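Local coordinates for protein fiber (Bovine adenovirus 4, PDB 4UE0) that probably attaches the virus to host-cell receptors through the trimeric head domain at the end of its fibre, at residues F16-I28 with Y36-D48. Numbering follows the deposited sequence.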
# COMPACT_ATOMS: atom_id res chain seq x y z
N PHE A 16 6.08 -21.69 -6.05
CA PHE A 16 6.70 -21.39 -7.32
C PHE A 16 8.18 -21.54 -7.15
O PHE A 16 8.79 -20.90 -6.30
CB PHE A 16 6.39 -19.97 -7.79
CG PHE A 16 6.86 -19.70 -9.19
CD1 PHE A 16 6.14 -20.18 -10.26
CD2 PHE A 16 8.00 -18.99 -9.43
CE1 PHE A 16 6.57 -19.96 -11.55
CE2 PHE A 16 8.44 -18.76 -10.72
CZ PHE A 16 7.69 -19.26 -11.80
N MET A 17 8.66 -22.45 -7.99
CA MET A 17 9.87 -23.09 -7.80
C MET A 17 9.85 -23.47 -6.31
O MET A 17 8.85 -24.11 -5.85
CB MET A 17 10.97 -22.14 -8.27
CG MET A 17 10.65 -21.62 -9.69
SD MET A 17 10.80 -22.80 -11.09
CE MET A 17 9.54 -22.39 -12.31
N ASP A 18 10.89 -23.05 -5.59
CA ASP A 18 11.24 -23.47 -4.26
C ASP A 18 10.82 -22.41 -3.22
O ASP A 18 11.38 -22.40 -2.12
CB ASP A 18 12.77 -23.69 -4.26
CG ASP A 18 13.28 -24.59 -3.14
OD1 ASP A 18 12.53 -25.42 -2.58
OD2 ASP A 18 14.46 -24.38 -2.80
N PHE A 19 9.86 -21.53 -3.54
CA PHE A 19 9.37 -20.56 -2.56
C PHE A 19 7.85 -20.44 -2.67
O PHE A 19 7.20 -21.05 -3.55
CB PHE A 19 10.13 -19.22 -2.64
CG PHE A 19 9.91 -18.46 -3.93
CD1 PHE A 19 10.73 -18.68 -5.04
CD2 PHE A 19 8.89 -17.50 -4.05
CE1 PHE A 19 10.56 -17.97 -6.22
CE2 PHE A 19 8.72 -16.79 -5.23
CZ PHE A 19 9.53 -17.06 -6.32
N ILE A 20 7.25 -19.70 -1.74
CA ILE A 20 5.79 -19.52 -1.60
C ILE A 20 5.47 -18.05 -1.77
O ILE A 20 6.18 -17.18 -1.24
CB ILE A 20 5.31 -19.86 -0.14
CG1 ILE A 20 5.33 -21.36 0.09
CG2 ILE A 20 3.90 -19.32 0.19
CD1 ILE A 20 4.24 -22.14 -0.63
N ILE A 21 4.37 -17.79 -2.47
CA ILE A 21 3.71 -16.50 -2.40
C ILE A 21 2.28 -16.74 -1.98
O ILE A 21 1.71 -17.81 -2.23
CB ILE A 21 3.74 -15.69 -3.69
CG1 ILE A 21 2.94 -16.33 -4.81
CG2 ILE A 21 5.15 -15.40 -4.07
CD1 ILE A 21 2.63 -15.33 -5.90
N ALA A 22 1.72 -15.77 -1.27
CA ALA A 22 0.36 -15.91 -0.74
C ALA A 22 -0.47 -14.72 -1.17
O ALA A 22 -0.19 -13.57 -0.80
CB ALA A 22 0.37 -16.07 0.77
N LEU A 23 -1.49 -15.02 -1.97
CA LEU A 23 -2.39 -14.03 -2.57
C LEU A 23 -3.74 -14.02 -1.90
O LEU A 23 -4.25 -15.07 -1.49
CB LEU A 23 -2.58 -14.34 -4.04
CG LEU A 23 -1.32 -14.37 -4.90
CD1 LEU A 23 -1.61 -14.98 -6.27
CD2 LEU A 23 -0.77 -12.97 -5.03
N GLY A 24 -4.29 -12.83 -1.78
CA GLY A 24 -5.65 -12.63 -1.32
C GLY A 24 -6.39 -11.84 -2.36
O GLY A 24 -5.79 -11.03 -3.08
N TRP A 25 -7.68 -12.06 -2.46
CA TRP A 25 -8.50 -11.30 -3.39
C TRP A 25 -9.82 -10.96 -2.74
O TRP A 25 -10.29 -11.65 -1.81
CB TRP A 25 -8.71 -12.08 -4.69
CG TRP A 25 -9.41 -13.40 -4.50
CD1 TRP A 25 -8.83 -14.65 -4.31
CD2 TRP A 25 -10.82 -13.62 -4.46
NE1 TRP A 25 -9.81 -15.60 -4.16
CE2 TRP A 25 -11.03 -14.99 -4.24
CE3 TRP A 25 -11.93 -12.78 -4.59
CZ2 TRP A 25 -12.33 -15.55 -4.14
CZ3 TRP A 25 -13.22 -13.33 -4.48
CH2 TRP A 25 -13.41 -14.70 -4.27
N GLN A 26 -10.41 -9.85 -3.21
CA GLN A 26 -11.74 -9.42 -2.75
C GLN A 26 -12.49 -8.76 -3.90
O GLN A 26 -11.89 -8.09 -4.76
CB GLN A 26 -11.70 -8.43 -1.56
CG GLN A 26 -10.62 -8.63 -0.51
CD GLN A 26 -10.30 -7.33 0.24
OE1 GLN A 26 -9.13 -7.04 0.56
NE2 GLN A 26 -11.33 -6.54 0.51
N ILE A 27 -13.80 -8.96 -3.91
CA ILE A 27 -14.71 -8.22 -4.78
C ILE A 27 -15.66 -7.48 -3.83
O ILE A 27 -16.34 -8.10 -3.02
CB ILE A 27 -15.49 -9.13 -5.74
CG1 ILE A 27 -14.52 -9.92 -6.58
CG2 ILE A 27 -16.43 -8.28 -6.60
CD1 ILE A 27 -15.18 -10.93 -7.51
N ILE A 28 -15.68 -6.17 -3.96
CA ILE A 28 -16.55 -5.34 -3.16
C ILE A 28 -17.58 -4.69 -4.08
O ILE A 28 -17.27 -3.76 -4.78
CB ILE A 28 -15.73 -4.29 -2.39
CG1 ILE A 28 -14.66 -4.97 -1.52
CG2 ILE A 28 -16.66 -3.44 -1.53
CD1 ILE A 28 -13.58 -4.03 -1.03
N TYR A 36 -12.23 -4.54 -7.32
CA TYR A 36 -11.51 -5.81 -7.43
C TYR A 36 -10.15 -5.59 -6.80
O TYR A 36 -9.38 -4.75 -7.27
CB TYR A 36 -11.37 -6.22 -8.89
CG TYR A 36 -12.70 -6.41 -9.54
CD1 TYR A 36 -13.37 -7.61 -9.41
CD2 TYR A 36 -13.32 -5.38 -10.23
CE1 TYR A 36 -14.63 -7.80 -9.95
CE2 TYR A 36 -14.58 -5.56 -10.80
CZ TYR A 36 -15.23 -6.77 -10.65
OH TYR A 36 -16.46 -6.97 -11.20
N ILE A 37 -9.87 -6.33 -5.73
CA ILE A 37 -8.64 -6.17 -4.94
C ILE A 37 -7.82 -7.45 -5.05
O ILE A 37 -8.35 -8.55 -4.86
CB ILE A 37 -8.96 -5.84 -3.47
CG1 ILE A 37 -9.60 -4.44 -3.37
CG2 ILE A 37 -7.72 -5.90 -2.60
CD1 ILE A 37 -10.42 -4.22 -2.12
N LEU A 38 -6.53 -7.28 -5.30
CA LEU A 38 -5.58 -8.38 -5.28
C LEU A 38 -4.43 -7.98 -4.37
O LEU A 38 -3.83 -6.92 -4.57
CB LEU A 38 -5.02 -8.67 -6.68
CG LEU A 38 -4.03 -9.83 -6.79
CD1 LEU A 38 -4.63 -11.16 -6.34
CD2 LEU A 38 -3.50 -9.95 -8.21
N ASN A 39 -4.10 -8.82 -3.41
CA ASN A 39 -2.92 -8.55 -2.66
C ASN A 39 -2.04 -9.73 -2.46
O ASN A 39 -2.39 -10.86 -2.73
CB ASN A 39 -3.27 -7.90 -1.38
CG ASN A 39 -4.16 -8.71 -0.55
OD1 ASN A 39 -4.04 -9.95 -0.47
ND2 ASN A 39 -5.14 -8.05 0.05
N CYS A 40 -0.84 -9.42 -2.02
CA CYS A 40 0.19 -10.42 -1.83
C CYS A 40 0.97 -10.08 -0.59
O CYS A 40 1.37 -8.95 -0.39
CB CYS A 40 1.10 -10.38 -3.05
SG CYS A 40 2.27 -11.75 -3.21
N SER A 41 1.19 -11.10 0.24
CA SER A 41 2.07 -10.92 1.40
C SER A 41 3.52 -10.79 0.98
O SER A 41 3.89 -11.13 -0.17
CB SER A 41 1.89 -12.07 2.39
OG SER A 41 0.62 -12.05 3.01
N GLN A 42 4.38 -10.30 1.87
CA GLN A 42 5.80 -10.34 1.59
C GLN A 42 6.26 -11.77 1.27
O GLN A 42 5.68 -12.74 1.73
CB GLN A 42 6.60 -9.76 2.74
CG GLN A 42 6.55 -10.57 4.02
CD GLN A 42 7.22 -9.84 5.15
OE1 GLN A 42 6.90 -8.69 5.46
NE2 GLN A 42 8.19 -10.49 5.77
N PHE A 43 7.29 -11.86 0.45
CA PHE A 43 7.83 -13.16 0.09
C PHE A 43 9.30 -13.03 -0.22
O PHE A 43 9.81 -11.95 -0.51
CB PHE A 43 7.08 -13.77 -1.09
CG PHE A 43 7.27 -13.04 -2.40
CD1 PHE A 43 6.52 -11.90 -2.68
CD2 PHE A 43 8.19 -13.46 -3.33
CE1 PHE A 43 6.69 -11.20 -3.86
CE2 PHE A 43 8.37 -12.77 -4.52
CZ PHE A 43 7.62 -11.63 -4.77
N MET A 44 9.98 -14.18 -0.19
CA MET A 44 11.42 -14.22 -0.39
C MET A 44 11.72 -15.12 -1.60
O MET A 44 11.76 -16.36 -1.50
CB MET A 44 12.23 -14.70 0.80
CG MET A 44 13.71 -14.56 0.51
SD MET A 44 14.70 -15.12 1.90
CE MET A 44 14.67 -13.64 2.92
N PRO A 45 11.93 -14.52 -2.77
CA PRO A 45 12.31 -15.31 -3.92
C PRO A 45 13.71 -15.88 -3.71
O PRO A 45 14.57 -15.23 -3.11
CB PRO A 45 12.27 -14.30 -5.07
CG PRO A 45 12.65 -13.01 -4.44
CD PRO A 45 12.00 -13.06 -3.07
N THR A 46 13.98 -17.04 -4.29
CA THR A 46 15.26 -17.72 -4.12
C THR A 46 16.11 -17.68 -5.38
O THR A 46 17.20 -18.25 -5.41
CB THR A 46 15.01 -19.19 -3.72
OG1 THR A 46 14.15 -19.78 -4.70
CG2 THR A 46 14.33 -19.27 -2.37
N SER A 47 15.61 -17.00 -6.40
CA SER A 47 16.31 -16.85 -7.68
C SER A 47 15.85 -15.53 -8.30
O SER A 47 14.92 -14.89 -7.82
CB SER A 47 16.04 -18.02 -8.62
OG SER A 47 14.68 -18.09 -9.00
N ASP A 48 16.52 -15.14 -9.36
CA ASP A 48 16.30 -13.86 -10.00
C ASP A 48 15.13 -13.91 -10.95
O ASP A 48 15.26 -13.66 -12.14
CB ASP A 48 17.58 -13.37 -10.68
CG ASP A 48 18.02 -14.25 -11.83
OD1 ASP A 48 17.70 -15.46 -11.83
OD2 ASP A 48 18.72 -13.71 -12.75
O HOH W 1 8.28 -16.53 0.46
O HOH W 2 5.01 -15.78 1.39
O HOH W 3 3.52 -13.99 -0.09
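Strands 19-29 and 34-40 form an antiparallel beta hairpin in one of the two four-stranded sheets of the fibre head, with G24 and Q26 bonded in both directions to N39 and I37. The link from N39 N to G24 O is 2.8 Å and nearly straight (172°), whereas G24 N comes to N39 O from above the carbonyl plane. A fifth backbone bond, from S41 N to A22 O (3.0 Å), closes the ladder. On the face carrying L23, W25 and I27, L23 CD2 touches C40 SG at 3.7 Å, and I27 lays CG1 and CG2 against the CD1–CE1 side of the Y36 ring. On the other face, the extended Q26 side chain crosses I37, OE1 nearest CG2 and NE2 nearest CD1.

Past S41 the chains part. One water bridges the backbones, accepting from M44 N and donating to I20 O, and another accepts from A22 N. With CG of F19 between its backbone N and carbonyl carbon (chi1 66°), the ring turns a face to P45, whose CA is 3.8 Å from the centroid in a CH-pi contact; F16 O lies over the opposite face toward the rim. F19 CE2 also meets F43 CD2 at 3.9 Å. I21 CG2 covers one face of F43 off-centre, 3.6 Å from F43 CG.

S41 OG hydrogen-bonds S117 OG and T119 OG1 of the second subunit, and the Q42 amide hydrogen-bonds Y71 N and P69 O there. Such a hairpin, continued by a water-bridged loop at a subunit interface, belongs to the antiparallel beta-sandwich of a trimeric fibre head.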